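Local structure of beta-N-acetylglucosaminidase Nag2 (Vibrio harveyi, 6EZR) at residues Q32-W37 and I102-D107; K197-S202 and S219-A224; P315-I320 and K379-L384; Y431-A436 and L485-A490. The protein probably hydrolyses terminal non-reducing N-acetyl-D-hexosamine residues of N-acetyl-beta-D-hexosaminides, as a member of glycoside hydrolase family 20. One frame throughout, in Å; residues are numbered along the deposited sequence.

Interaction 1 of 4, residues Q32-W37 and I102-D107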
# COMPACT_ATOMS: atom_id res chain seq x y z
N GLN A 32 -35.67 27.74 2.91
CA GLN A 32 -35.81 27.97 4.36
C GLN A 32 -34.46 28.20 5.03
O GLN A 32 -33.42 27.71 4.56
CB GLN A 32 -36.59 26.83 5.05
CG GLN A 32 -36.07 25.42 4.81
CD GLN A 32 -36.63 24.74 3.56
OE1 GLN A 32 -37.74 25.04 3.12
NE2 GLN A 32 -35.85 23.82 2.99
N ASP A 33 -34.49 28.94 6.14
CA ASP A 33 -33.31 29.26 6.94
C ASP A 33 -32.68 28.02 7.57
O ASP A 33 -33.39 27.05 7.87
CB ASP A 33 -33.67 30.22 8.08
CG ASP A 33 -34.23 31.55 7.59
OD1 ASP A 33 -34.32 31.76 6.36
OD2 ASP A 33 -34.57 32.40 8.45
N LEU A 34 -31.37 28.06 7.77
CA LEU A 34 -30.65 27.03 8.53
C LEU A 34 -30.47 27.52 9.95
O LEU A 34 -29.91 28.59 10.15
CB LEU A 34 -29.30 26.71 7.90
CG LEU A 34 -29.33 25.80 6.66
CD1 LEU A 34 -27.98 25.84 5.95
CD2 LEU A 34 -29.70 24.37 7.02
N ASN A 35 -30.94 26.73 10.91
CA ASN A 35 -30.84 27.07 12.34
C ASN A 35 -29.96 26.06 13.06
O ASN A 35 -30.07 24.86 12.82
CB ASN A 35 -32.24 27.09 12.99
CG ASN A 35 -33.15 28.14 12.38
OD1 ASN A 35 -33.19 29.29 12.83
ND2 ASN A 35 -33.90 27.76 11.35
N SER A 36 -29.12 26.57 13.96
CA SER A 36 -28.18 25.76 14.76
C SER A 36 -27.41 24.77 13.89
O SER A 36 -27.39 23.56 14.13
CB SER A 36 -28.92 25.06 15.92
OG SER A 36 -29.13 25.97 16.98
N TRP A 37 -26.78 25.33 12.86
CA TRP A 37 -26.17 24.55 11.79
C TRP A 37 -24.66 24.53 11.95
O TRP A 37 -24.07 25.44 12.54
CB TRP A 37 -26.58 25.10 10.41
CG TRP A 37 -25.95 26.40 10.08
CD1 TRP A 37 -26.35 27.63 10.49
CD2 TRP A 37 -24.78 26.60 9.29
NE1 TRP A 37 -25.51 28.59 10.01
CE2 TRP A 37 -24.53 27.99 9.26
CE3 TRP A 37 -23.90 25.74 8.61
CZ2 TRP A 37 -23.45 28.55 8.57
CZ3 TRP A 37 -22.83 26.29 7.92
CH2 TRP A 37 -22.61 27.69 7.91
N ILE A 102 -23.81 19.03 6.33
CA ILE A 102 -24.23 19.92 7.42
C ILE A 102 -25.11 19.21 8.44
O ILE A 102 -25.85 18.29 8.11
CB ILE A 102 -24.91 21.23 6.95
CG1 ILE A 102 -26.05 20.95 5.97
CG2 ILE A 102 -23.88 22.17 6.33
CD1 ILE A 102 -27.04 22.10 5.86
N ASP A 103 -24.97 19.65 9.69
CA ASP A 103 -25.82 19.25 10.80
C ASP A 103 -26.63 20.48 11.17
O ASP A 103 -26.08 21.57 11.25
CB ASP A 103 -24.96 18.82 11.99
CG ASP A 103 -24.31 17.46 11.78
OD1 ASP A 103 -25.04 16.45 11.80
OD2 ASP A 103 -23.08 17.41 11.59
N PHE A 104 -27.93 20.30 11.38
CA PHE A 104 -28.82 21.42 11.68
C PHE A 104 -30.11 20.96 12.37
O PHE A 104 -30.38 19.76 12.48
CB PHE A 104 -29.11 22.25 10.41
CG PHE A 104 -29.81 21.49 9.31
CD1 PHE A 104 -29.11 20.60 8.51
CD2 PHE A 104 -31.16 21.71 9.04
CE1 PHE A 104 -29.75 19.91 7.47
CE2 PHE A 104 -31.80 21.03 8.01
CZ PHE A 104 -31.09 20.13 7.22
N VAL A 105 -30.88 21.94 12.84
CA VAL A 105 -32.08 21.72 13.64
C VAL A 105 -33.28 22.40 12.98
O VAL A 105 -33.29 23.62 12.86
CB VAL A 105 -31.86 22.28 15.07
CG1 VAL A 105 -33.15 22.38 15.86
CG2 VAL A 105 -30.86 21.40 15.81
N VAL A 106 -34.27 21.61 12.56
CA VAL A 106 -35.58 22.14 12.13
C VAL A 106 -36.66 21.71 13.13
O VAL A 106 -36.92 20.51 13.31
CB VAL A 106 -35.95 21.76 10.67
CG1 VAL A 106 -34.85 22.21 9.70
CG2 VAL A 106 -36.24 20.28 10.48
N ASP A 107 -37.25 22.69 13.81
CA ASP A 107 -38.29 22.47 14.83
C ASP A 107 -37.84 21.50 15.94
O ASP A 107 -38.50 20.49 16.22
CB ASP A 107 -39.61 22.01 14.18
CG ASP A 107 -40.21 23.07 13.26
OD1 ASP A 107 -40.31 24.24 13.67
OD2 ASP A 107 -40.58 22.72 12.12
O HOH W 1 -32.89 24.99 10.27

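Interaction 2 of 4, residues K197-S202 and S219-A224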
# COMPACT_ATOMS: atom_id res chain seq x y z
N LYS A 197 3.08 -32.35 -24.54
CA LYS A 197 4.02 -31.52 -25.30
C LYS A 197 4.63 -30.39 -24.47
O LYS A 197 5.64 -29.82 -24.87
CB LYS A 197 3.33 -30.93 -26.53
CG LYS A 197 2.95 -31.96 -27.58
CD LYS A 197 1.95 -31.37 -28.57
CE LYS A 197 1.74 -32.27 -29.78
NZ LYS A 197 2.75 -32.01 -30.84
N ILE A 198 4.00 -30.05 -23.35
CA ILE A 198 4.52 -29.04 -22.41
C ILE A 198 5.06 -29.76 -21.17
O ILE A 198 4.32 -30.44 -20.47
CB ILE A 198 3.46 -27.97 -22.06
CG1 ILE A 198 3.01 -27.25 -23.34
CG2 ILE A 198 4.02 -26.95 -21.08
CD1 ILE A 198 1.66 -26.57 -23.24
N ILE A 199 6.35 -29.59 -20.89
CA ILE A 199 7.09 -30.45 -19.95
C ILE A 199 7.64 -29.65 -18.78
O ILE A 199 8.25 -28.60 -18.98
CB ILE A 199 8.22 -31.20 -20.70
CG1 ILE A 199 7.61 -32.29 -21.58
CG2 ILE A 199 9.22 -31.84 -19.74
CD1 ILE A 199 8.47 -32.69 -22.76
N PHE A 200 7.43 -30.16 -17.57
CA PHE A 200 8.01 -29.62 -16.34
C PHE A 200 9.05 -30.61 -15.82
O PHE A 200 8.72 -31.74 -15.47
CB PHE A 200 6.93 -29.38 -15.29
CG PHE A 200 6.06 -28.19 -15.57
CD1 PHE A 200 5.03 -28.25 -16.50
CD2 PHE A 200 6.27 -26.99 -14.90
CE1 PHE A 200 4.23 -27.14 -16.76
CE2 PHE A 200 5.48 -25.88 -15.15
CZ PHE A 200 4.45 -25.95 -16.08
N LYS A 201 10.30 -30.17 -15.76
CA LYS A 201 11.44 -31.04 -15.43
C LYS A 201 12.28 -30.43 -14.32
O LYS A 201 12.52 -29.23 -14.31
CB LYS A 201 12.30 -31.24 -16.68
CG LYS A 201 13.57 -32.05 -16.45
CD LYS A 201 14.48 -32.04 -17.66
CE LYS A 201 15.78 -32.76 -17.35
NZ LYS A 201 16.76 -32.58 -18.46
N SER A 202 12.74 -31.26 -13.40
CA SER A 202 13.65 -30.83 -12.33
C SER A 202 15.06 -30.60 -12.85
O SER A 202 15.56 -31.37 -13.66
CB SER A 202 13.69 -31.88 -11.23
OG SER A 202 14.48 -31.43 -10.14
N SER A 219 7.30 -28.49 -28.99
CA SER A 219 7.25 -28.69 -27.54
C SER A 219 7.74 -27.48 -26.75
O SER A 219 8.35 -26.56 -27.30
CB SER A 219 8.05 -29.93 -27.13
OG SER A 219 9.40 -29.82 -27.54
N ILE A 220 7.45 -27.50 -25.45
CA ILE A 220 7.95 -26.54 -24.47
C ILE A 220 8.51 -27.29 -23.26
O ILE A 220 7.82 -28.15 -22.70
CB ILE A 220 6.85 -25.56 -23.98
CG1 ILE A 220 6.41 -24.63 -25.11
CG2 ILE A 220 7.36 -24.71 -22.81
CD1 ILE A 220 5.09 -23.91 -24.86
N LYS A 221 9.73 -26.96 -22.87
CA LYS A 221 10.38 -27.56 -21.71
C LYS A 221 10.67 -26.48 -20.67
O LYS A 221 11.35 -25.50 -20.97
CB LYS A 221 11.68 -28.27 -22.12
CG LYS A 221 12.14 -29.33 -21.12
CD LYS A 221 13.65 -29.49 -21.03
CE LYS A 221 14.20 -30.66 -21.82
NZ LYS A 221 14.38 -30.37 -23.27
N ILE A 222 10.14 -26.67 -19.45
CA ILE A 222 10.42 -25.80 -18.31
C ILE A 222 11.29 -26.55 -17.31
O ILE A 222 10.93 -27.62 -16.85
CB ILE A 222 9.12 -25.32 -17.61
CG1 ILE A 222 8.34 -24.38 -18.53
CG2 ILE A 222 9.44 -24.58 -16.31
CD1 ILE A 222 6.91 -24.14 -18.10
N GLU A 223 12.43 -25.94 -16.97
CA GLU A 223 13.36 -26.48 -15.99
C GLU A 223 13.47 -25.53 -14.82
O GLU A 223 13.46 -24.31 -15.00
CB GLU A 223 14.75 -26.65 -16.61
CG GLU A 223 14.89 -27.82 -17.56
CD GLU A 223 16.25 -27.82 -18.25
OE1 GLU A 223 17.25 -28.20 -17.59
OE2 GLU A 223 16.32 -27.43 -19.43
N ALA A 224 13.55 -26.08 -13.61
CA ALA A 224 13.80 -25.31 -12.40
C ALA A 224 14.24 -26.22 -11.27
O ALA A 224 13.95 -27.42 -11.29
CB ALA A 224 12.56 -24.52 -11.99

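Interaction 3 of 4, residues P315-I320 and K379-L384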
# COMPACT_ATOMS: atom_id res chain seq x y z
N PRO A 315 -12.27 -9.22 20.74
CA PRO A 315 -13.21 -8.98 19.63
C PRO A 315 -13.61 -7.51 19.38
O PRO A 315 -14.12 -7.20 18.30
CB PRO A 315 -14.44 -9.81 20.02
CG PRO A 315 -14.39 -9.84 21.51
CD PRO A 315 -12.93 -9.94 21.85
N GLN A 316 -13.37 -6.63 20.35
CA GLN A 316 -13.64 -5.19 20.19
C GLN A 316 -12.78 -4.52 19.10
O GLN A 316 -13.22 -3.55 18.49
CB GLN A 316 -13.43 -4.42 21.51
CG GLN A 316 -14.23 -4.91 22.72
CD GLN A 316 -13.44 -5.88 23.61
OE1 GLN A 316 -12.70 -6.73 23.11
NE2 GLN A 316 -13.60 -5.75 24.92
N LEU A 317 -11.58 -5.04 18.86
CA LEU A 317 -10.67 -4.51 17.84
C LEU A 317 -11.28 -4.49 16.43
O LEU A 317 -10.93 -3.64 15.62
CB LEU A 317 -9.35 -5.29 17.82
CG LEU A 317 -8.41 -5.04 19.01
CD1 LEU A 317 -7.34 -6.12 19.05
CD2 LEU A 317 -7.76 -3.67 18.94
N THR A 318 -12.18 -5.44 16.15
CA THR A 318 -12.96 -5.46 14.91
C THR A 318 -14.39 -4.94 15.09
O THR A 318 -14.91 -4.24 14.21
CB THR A 318 -13.00 -6.87 14.32
OG1 THR A 318 -13.31 -7.82 15.35
CG2 THR A 318 -11.66 -7.22 13.70
N GLU A 319 -15.04 -5.28 16.20
CA GLU A 319 -16.42 -4.82 16.46
C GLU A 319 -16.51 -3.27 16.52
O GLU A 319 -17.49 -2.69 16.05
CB GLU A 319 -16.99 -5.45 17.73
CG GLU A 319 -18.51 -5.52 17.76
CD GLU A 319 -19.12 -5.55 19.16
OE1 GLU A 319 -18.65 -4.80 20.05
OE2 GLU A 319 -20.09 -6.32 19.36
N ILE A 320 -15.47 -2.65 17.09
CA ILE A 320 -15.34 -1.19 17.17
C ILE A 320 -14.30 -0.67 16.17
O ILE A 320 -14.60 0.20 15.33
CB ILE A 320 -14.93 -0.74 18.59
CG1 ILE A 320 -15.92 -1.25 19.66
CG2 ILE A 320 -14.79 0.78 18.69
CD1 ILE A 320 -17.36 -0.78 19.49
N LYS A 379 -9.02 3.25 20.84
CA LYS A 379 -10.46 3.57 20.88
C LYS A 379 -11.36 2.33 21.00
O LYS A 379 -12.51 2.44 21.43
CB LYS A 379 -10.85 4.41 19.64
CG LYS A 379 -10.19 5.78 19.59
CD LYS A 379 -11.11 6.94 19.95
CE LYS A 379 -11.71 7.56 18.70
NZ LYS A 379 -12.80 8.52 18.99
N SER A 380 -10.84 1.17 20.60
CA SER A 380 -11.52 -0.12 20.78
C SER A 380 -11.40 -0.67 22.20
O SER A 380 -12.34 -1.29 22.70
CB SER A 380 -10.96 -1.15 19.80
OG SER A 380 -11.18 -0.74 18.47
N LEU A 381 -10.25 -0.44 22.84
CA LEU A 381 -9.95 -0.99 24.18
C LEU A 381 -9.53 0.10 25.18
O LEU A 381 -8.42 0.05 25.73
CB LEU A 381 -8.86 -2.06 24.07
CG LEU A 381 -9.12 -3.22 23.10
CD1 LEU A 381 -7.86 -4.07 22.95
CD2 LEU A 381 -10.28 -4.09 23.56
N PRO A 382 -10.42 1.09 25.44
CA PRO A 382 -10.08 2.20 26.35
C PRO A 382 -9.77 1.78 27.80
O PRO A 382 -8.85 2.33 28.41
CB PRO A 382 -11.33 3.11 26.30
CG PRO A 382 -12.42 2.26 25.74
CD PRO A 382 -11.76 1.25 24.86
N HIS A 383 -10.50 0.81 28.34
CA HIS A 383 -10.24 0.30 29.69
C HIS A 383 -8.87 -0.38 29.82
O HIS A 383 -8.26 -0.36 30.90
CB HIS A 383 -11.35 -0.65 30.16
CG HIS A 383 -12.72 -0.06 30.07
ND1 HIS A 383 -13.01 1.21 30.54
CD2 HIS A 383 -13.87 -0.55 29.58
CE1 HIS A 383 -14.29 1.47 30.33
NE2 HIS A 383 -14.84 0.42 29.75
N LEU A 384 -8.38 -0.98 28.73
CA LEU A 384 -7.07 -1.63 28.72
C LEU A 384 -5.92 -0.67 28.39
O LEU A 384 -4.84 -0.78 28.96
CB LEU A 384 -7.10 -2.79 27.71
CG LEU A 384 -6.24 -4.03 27.94
CD1 LEU A 384 -6.61 -4.77 29.22
CD2 LEU A 384 -6.38 -4.95 26.73

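Interaction 4 of 4, residues Y431-A436 and L485-A490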
# COMPACT_ATOMS: atom_id res chain seq x y z
N TYR A 431 7.91 -14.05 9.88
CA TYR A 431 8.15 -12.61 9.97
C TYR A 431 6.86 -11.92 10.39
O TYR A 431 5.77 -12.29 9.95
CB TYR A 431 8.59 -12.04 8.62
CG TYR A 431 9.69 -12.80 7.92
CD1 TYR A 431 10.97 -12.87 8.46
CD2 TYR A 431 9.45 -13.46 6.70
CE1 TYR A 431 11.98 -13.57 7.82
CE2 TYR A 431 10.47 -14.16 6.06
CZ TYR A 431 11.73 -14.22 6.62
OH TYR A 431 12.74 -14.91 5.99
N VAL A 432 6.99 -10.94 11.28
CA VAL A 432 5.88 -10.05 11.64
C VAL A 432 6.45 -8.66 11.69
O VAL A 432 7.48 -8.42 12.31
CB VAL A 432 5.25 -10.40 13.01
CG1 VAL A 432 4.16 -9.40 13.37
CG2 VAL A 432 4.67 -11.80 12.98
N HIS A 433 5.75 -7.74 11.01
CA HIS A 433 6.12 -6.34 10.92
C HIS A 433 5.39 -5.62 12.04
O HIS A 433 4.18 -5.79 12.20
CB HIS A 433 5.71 -5.80 9.54
CG HIS A 433 6.41 -4.54 9.14
ND1 HIS A 433 6.34 -3.38 9.88
CD2 HIS A 433 7.15 -4.24 8.05
CE1 HIS A 433 7.03 -2.43 9.28
NE2 HIS A 433 7.52 -2.92 8.15
N ILE A 434 6.13 -4.85 12.83
CA ILE A 434 5.65 -4.27 14.09
C ILE A 434 5.41 -2.74 14.04
O ILE A 434 4.92 -2.14 15.00
CB ILE A 434 6.64 -4.63 15.24
CG1 ILE A 434 5.94 -4.68 16.61
CG2 ILE A 434 7.84 -3.68 15.26
CD1 ILE A 434 5.02 -5.87 16.80
N GLY A 435 5.79 -2.14 12.92
CA GLY A 435 5.60 -0.73 12.66
C GLY A 435 6.85 -0.04 13.15
O GLY A 435 7.79 0.17 12.39
N ALA A 436 6.86 0.27 14.44
CA ALA A 436 7.98 0.95 15.08
C ALA A 436 8.35 2.29 14.41
O ALA A 436 9.53 2.62 14.27
CB ALA A 436 9.18 0.02 15.15
N LEU A 485 10.14 -7.34 12.05
CA LEU A 485 10.37 -6.37 10.98
C LEU A 485 9.87 -4.99 11.44
O LEU A 485 8.88 -4.89 12.17
CB LEU A 485 9.63 -6.81 9.71
CG LEU A 485 10.31 -7.79 8.74
CD1 LEU A 485 11.03 -8.94 9.42
CD2 LEU A 485 9.29 -8.35 7.75
N GLY A 486 10.55 -3.93 11.02
CA GLY A 486 10.16 -2.57 11.39
C GLY A 486 10.46 -1.55 10.32
O GLY A 486 11.25 -1.80 9.42
N TRP A 487 9.82 -0.38 10.44
CA TRP A 487 10.06 0.73 9.52
C TRP A 487 11.36 1.47 9.85
O TRP A 487 11.89 1.37 10.96
CB TRP A 487 8.90 1.71 9.58
CG TRP A 487 7.62 1.20 8.97
CD1 TRP A 487 6.42 1.08 9.60
CD2 TRP A 487 7.42 0.79 7.62
NE1 TRP A 487 5.48 0.59 8.72
CE2 TRP A 487 6.07 0.41 7.50
CE3 TRP A 487 8.25 0.69 6.49
CZ2 TRP A 487 5.52 -0.06 6.30
CZ3 TRP A 487 7.71 0.21 5.31
CH2 TRP A 487 6.36 -0.16 5.22
N GLU A 488 11.87 2.16 8.83
CA GLU A 488 12.99 3.13 8.88
C GLU A 488 13.56 3.50 10.27
O GLU A 488 14.72 3.21 10.58
CB GLU A 488 12.52 4.41 8.15
CG GLU A 488 13.54 5.53 8.01
CD GLU A 488 14.70 5.18 7.10
OE1 GLU A 488 14.46 4.57 6.03
OE2 GLU A 488 15.85 5.55 7.43
N GLU A 489 12.74 4.15 11.08
CA GLU A 489 13.20 4.77 12.32
C GLU A 489 13.47 3.80 13.48
O GLU A 489 14.03 4.21 14.50
CB GLU A 489 12.21 5.84 12.76
CG GLU A 489 11.99 6.93 11.72
CD GLU A 489 10.69 7.67 11.93
OE1 GLU A 489 9.63 6.99 11.99
OE2 GLU A 489 10.73 8.91 12.05
N ALA A 490 13.10 2.53 13.33
CA ALA A 490 13.47 1.50 14.30
C ALA A 490 14.98 1.34 14.53
O ALA A 490 15.38 0.87 15.59
CB ALA A 490 12.86 0.16 13.91

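Interaction 1 of 4, residues Q32-W37 and I102-D107
Leu34 lays one methyl over a face of the Phe104 ring, and this is the tightly packed apolar part of the contact. Leu34 CD2 stands 3.8 Å from the centroid of the Phe104 ring, 21° off the normal, and is displaced toward the CG-CD2 bond; these values make it a CH-pi contact over the face. The same Leu34 CD2 meets Ile102 CD1 at 3.7 Å, the two side chains reaching toward each other tip to tip. Phe104 holds its ring here because CG sits between the backbone N and the carbonyl carbon (chi1 62°). At the root of the side chain, Phe104 CB packs against Trp37 CB at 3.8 Å.

The contact lies at the C-terminal end of strand 99-105, which runs between 38-42 and 110-117 in the large mixed sheet near the N terminus; residues 34-35 belong instead to a small two-stranded pairing with 72-73. One direct hydrogen bond joins the segments: Val105 N to Asn35 O at 3.0 Å, with an N-H...O angle of 163°. Where the chain turns toward strand 38-42, Phe104 CA directs its hydrogen at Ser36 O, 3.6 Å away.

Toward Asn35 and Ser36 the fit is looser. Ser36 CB only brushes Val105 CB at 4.1 Å, and Ser36 is exposed. Beside the direct bond a water bridges the two segments: it accepts from Asn35 N at 2.7 Å and from Asn35 ND2, and donates to Val105 O at 3.0 Å and to Asp33 O.

Interaction 2 of 4, residues K197-S202 and S219-A224
Ile222 and Phe200 are paired on neighbouring parallel strands, their side chains side by side on the same face of the sheet. Followed outward, Ile222 begins with CB, which rests 3.7 Å from Ile199 O. CG2 then branches off anti to the backbone N and comes to 4.2 Å from Phe200 CD2. The other branch, CG1, lies beside the backbone N (chi1 -68°) and acts as a spacer for CD1. That terminal methyl reaches the far rim of the ring, 3.7 Å from Phe200 CZ and equally close to CE2. Seen from the Phe200 centroid it is 30° off the normal, an off-centre CH-pi contact.

Strands 198-202 and 220-224 belong to the mixed sheet of the second GH20 domain, where helix 227-240 covers the face bearing Phe200 and Ile222 through Phe230. The parallel register shows in the alternating ladder: Ile199 N donates to Ile220 O at 2.7 Å, and Ile222 N to Ile199 O at the same length. The ladder weakens at its end, where Ala224 N lies 3.4 Å from Lys201 O.

The reverse face carries Ile199, Lys201, Lys221 and Glu223. Lys201 runs out fully extended, yet its NZ stays 4.5 Å from Glu223 OE1, beyond salt-bridge range, while that oxygen is hydrogen-bonded by Asn203.

Interaction 3 of 4, residues P315-I320 and K379-L384
Two beta-to-alpha connections of the catalytic TIM barrel, those following the adjacent strands 296-303 and 363-370, meet where Ser380 and Leu381 press against the short helix 316-319. Ser380 is the wedge: its CB lies 3.5 Å from Gln316 O and its OG 3.8 Å from Ile320 CB. OG also comes within 3.5 Å of Gln316 O, but that carbonyl accepts from Ile320 N one helical turn on, and Ser380 OG is hydrogen-bonded to Ala376 O within its own helix. The contact therefore rests on van der Waals fit.

Leu381 occupies the break between helices 375-380 and 382-385: it is the first residue to leave helical geometry after the former and the N-cap of the latter. From this kink its two methyls divide the work. CD1 meets Leu317 CD2 at 4.0 Å, the two leucines crossing at about a right angle, and Phe415 of helix 410-426 touches both leucines. CD2 sits over one face of the Gln316 amide, 3.6 Å from Gln316 CD and the same from Gln316 OE1. Gln316 folds over it because its chain bends at chi2 (95°), after a CG set anti to the carbonyl carbon; the two side chains also cross nearly perpendicularly. Ile320 also approaches the residue preceding Ser380, its CG2 3.9 Å from Lys379 O, while the Lys379 ammonium leads away to Glu331 and Thr329 O.

Interaction 4 of 4, residues Y431-A436 and L485-A490
Leu485 starts the second segment by pairing in parallel with His433: its N donates to Val432 O at 2.9 Å and its O accepts from Ile434 N at 2.8 Å. Its CD2 packs against Tyr431 CB at 3.9 Å, and its backbone carbonyl carbon lies over one face of the His433 imidazole. Gly486 carries that cover onward, its N above the centre of the same ring. Trp487 continues the strand with its N bonded to Gly435 O at 2.9 Å, an almost straight N-H...O angle of 171°, and then presents the face of its indole to the edge of His433. The imidazole and the five-membered ring have centroids 4.3 Å apart and planes at 55°; His433 CE1 is 3.4 Å from Trp487 NE1. His433 reaches it with CG anti to the backbone N (chi1 -161°). Beyond the strand, Glu489 turns toward the active site, its OE1 accepting from the backbone N of Glu438, the predicted proton donor. Ala490 closes the walk, its CB 3.9 Å from Ala436 CB.

These are neighbouring strands of the catalytic barrel, and the polar atoms are divided among separate partners. Trp487 NE1 gives its proton to Glu367, not to His433, whose ND1 instead accepts a weak bond from Gly435 N. That weak bond, the peptide over its face and the indole at its edge together probably limit rotation of the imidazole, while Glu489 probably helps to position Glu438.

From the N terminus the four contacts follow one another in series; none encloses or crosses another. Interaction 1 closes a 64-residue, helix-free excursion within the N-terminal beta region. Interaction 2 spans 16 residues containing strand 211-215, so its parallel pair is reached through an antiparallel neighbour of 220-224 in the second GH20 domain. Its centre lies about 73 Å from that of interaction 1, across the centre of the chain. Interactions 3 and 4 both fall in the catalytic barrel, centres about 23 Å apart: residues 315-320 and 379-384 join two strand-to-helix connections over 58 residues, whereas 431-436 and 485-490 join adjacent barrel strands around 48 residues, about half of them helical.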